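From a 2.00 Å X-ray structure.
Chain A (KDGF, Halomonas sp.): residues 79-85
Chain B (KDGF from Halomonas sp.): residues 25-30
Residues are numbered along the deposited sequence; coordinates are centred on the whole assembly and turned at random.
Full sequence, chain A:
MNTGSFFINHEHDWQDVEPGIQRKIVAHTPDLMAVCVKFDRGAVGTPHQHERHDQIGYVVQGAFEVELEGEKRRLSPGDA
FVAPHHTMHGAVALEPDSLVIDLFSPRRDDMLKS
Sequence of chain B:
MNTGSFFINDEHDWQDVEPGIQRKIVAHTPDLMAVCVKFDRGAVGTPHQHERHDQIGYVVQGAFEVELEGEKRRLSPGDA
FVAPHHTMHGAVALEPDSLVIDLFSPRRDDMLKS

Chain A, residues 79-85: DAFVAPH
Chain B, residues 25-30: IVAHTP

Strand 80-83 of chain A and the chain B strand that is already under way at I25(B) run nearly parallel, 8° apart in direction. Their axes approach to 7.0 Å. No hydrogen bond links the two stretches, so they meet through side chains, burying 243 Å² in all.

I25(B) (phi/psi -73/115, chi1 and chi2 both m) makes no contact with the chain A stretch. V26(B) follows at -79/-60, a break from extended geometry, with chi1 t. V26(B) CA lies 7.0 Å from A80(A) CA. V26(B) CG1 meets A80(A) CB at 3.4 Å, a tight apolar contact. A80(A) is extended, at -148/164.

A27(B) returns to extended geometry (-164/156) and also points toward chain A. A27(B) CA sits 6.2 Å from V82(A) CA, and A27(B) CB packs on V82(A) CB at 3.8 Å. V82(A) has phi/psi -125/126 and chi1 p. Between these two alanine-valine pairs, F81(A) (-128/156, chi1 p, chi2 -88°) points away.

H28(B) (-158/154, chi1 p, chi2 93°) also points away; its ND1 is hydrogen-bonded elsewhere in the structure. T29(B) (-119/179, chi1 p) turns back toward chain A. T29(B) CA is 6.5 Å from P84(A) CA. The methyl T29(B) CG2 lies 3.5 Å from V82(A) CG2 and 4.1 Å from P84(A) CG, both carbon-carbon van der Waals contacts. P84(A) is at -53/160, with a C-gamma exo ring. P30(B) (-60/-27) makes no contact with the chain A stretch.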

# COMPACT_ATOMS: atom_id res chain seq x y z
N ASP A 79 -5.51 -9.21 0.44
CA ASP A 79 -6.55 -8.78 1.37
C ASP A 79 -6.00 -7.62 2.19
O ASP A 79 -4.76 -7.43 2.30
CB ASP A 79 -6.92 -9.93 2.33
CG ASP A 79 -7.45 -11.18 1.58
OD1 ASP A 79 -8.02 -11.08 0.45
OD2 ASP A 79 -7.31 -12.26 2.16
N ALA A 80 -6.90 -6.88 2.83
CA ALA A 80 -6.49 -5.71 3.60
C ALA A 80 -7.41 -5.46 4.81
O ALA A 80 -8.53 -5.98 4.89
CB ALA A 80 -6.48 -4.46 2.69
N PHE A 81 -6.92 -4.64 5.74
CA PHE A 81 -7.81 -4.04 6.75
C PHE A 81 -7.59 -2.53 6.76
O PHE A 81 -6.51 -2.03 6.36
CB PHE A 81 -7.54 -4.66 8.13
CG PHE A 81 -6.25 -4.20 8.77
CD1 PHE A 81 -5.07 -4.86 8.53
CD2 PHE A 81 -6.23 -3.09 9.64
CE1 PHE A 81 -3.89 -4.45 9.13
CE2 PHE A 81 -5.04 -2.67 10.24
CZ PHE A 81 -3.87 -3.33 9.97
N VAL A 82 -8.62 -1.80 7.23
CA VAL A 82 -8.49 -0.37 7.53
C VAL A 82 -8.93 -0.14 8.99
O VAL A 82 -10.02 -0.56 9.39
CB VAL A 82 -9.28 0.56 6.53
CG1 VAL A 82 -10.74 0.15 6.41
CG2 VAL A 82 -9.20 2.02 6.95
N ALA A 83 -8.04 0.51 9.75
CA ALA A 83 -8.30 0.95 11.09
C ALA A 83 -8.26 2.47 11.09
O ALA A 83 -7.16 3.03 11.24
CB ALA A 83 -7.26 0.39 12.06
N PRO A 84 -9.45 3.15 11.00
CA PRO A 84 -9.46 4.60 11.23
C PRO A 84 -8.80 4.91 12.57
O PRO A 84 -8.72 4.03 13.45
CB PRO A 84 -10.96 4.94 11.31
CG PRO A 84 -11.65 3.84 10.55
CD PRO A 84 -10.82 2.61 10.80
N HIS A 85 -8.37 6.14 12.77
CA HIS A 85 -7.84 6.46 14.08
C HIS A 85 -8.92 6.16 15.16
O HIS A 85 -10.13 6.21 14.89
CB HIS A 85 -7.28 7.90 14.16
CG HIS A 85 -8.29 8.95 13.85
ND1 HIS A 85 -8.17 9.78 12.76
CD2 HIS A 85 -9.42 9.32 14.49
CE1 HIS A 85 -9.21 10.60 12.73
NE2 HIS A 85 -9.98 10.34 13.78
N ILE B 25 -11.27 -0.99 -5.49
CA ILE B 25 -11.10 -0.08 -4.36
C ILE B 25 -10.89 -0.96 -3.13
O ILE B 25 -11.78 -1.70 -2.79
CB ILE B 25 -12.35 0.80 -4.10
CG1 ILE B 25 -12.78 1.56 -5.39
CG2 ILE B 25 -12.11 1.74 -2.89
CD1 ILE B 25 -11.73 2.47 -5.93
N VAL B 26 -9.72 -0.91 -2.51
CA VAL B 26 -9.38 -1.80 -1.41
C VAL B 26 -10.02 -1.32 -0.08
O VAL B 26 -10.83 -2.03 0.52
CB VAL B 26 -7.84 -2.00 -1.34
CG1 VAL B 26 -7.41 -2.65 -0.04
CG2 VAL B 26 -7.37 -2.84 -2.55
N ALA B 27 -9.69 -0.11 0.35
CA ALA B 27 -10.18 0.40 1.65
C ALA B 27 -9.97 1.92 1.65
O ALA B 27 -9.10 2.45 0.92
CB ALA B 27 -9.45 -0.25 2.83
N HIS B 28 -10.74 2.63 2.46
CA HIS B 28 -10.49 4.06 2.60
C HIS B 28 -11.06 4.62 3.88
O HIS B 28 -11.96 4.03 4.46
CB HIS B 28 -11.06 4.83 1.40
CG HIS B 28 -12.51 4.54 1.12
ND1 HIS B 28 -13.53 5.31 1.64
CD2 HIS B 28 -13.10 3.58 0.38
CE1 HIS B 28 -14.69 4.83 1.23
NE2 HIS B 28 -14.46 3.79 0.46
N THR B 29 -10.47 5.72 4.35
CA THR B 29 -11.09 6.61 5.29
C THR B 29 -11.14 7.93 4.52
O THR B 29 -10.66 7.98 3.37
CB THR B 29 -10.22 6.81 6.56
OG1 THR B 29 -9.05 7.55 6.22
CG2 THR B 29 -9.84 5.46 7.21
N PRO B 30 -11.69 9.00 5.12
CA PRO B 30 -11.58 10.29 4.44
C PRO B 30 -10.16 10.76 4.17
O PRO B 30 -9.94 11.54 3.24
CB PRO B 30 -12.28 11.26 5.41
CG PRO B 30 -13.30 10.38 6.11
CD PRO B 30 -12.53 9.10 6.33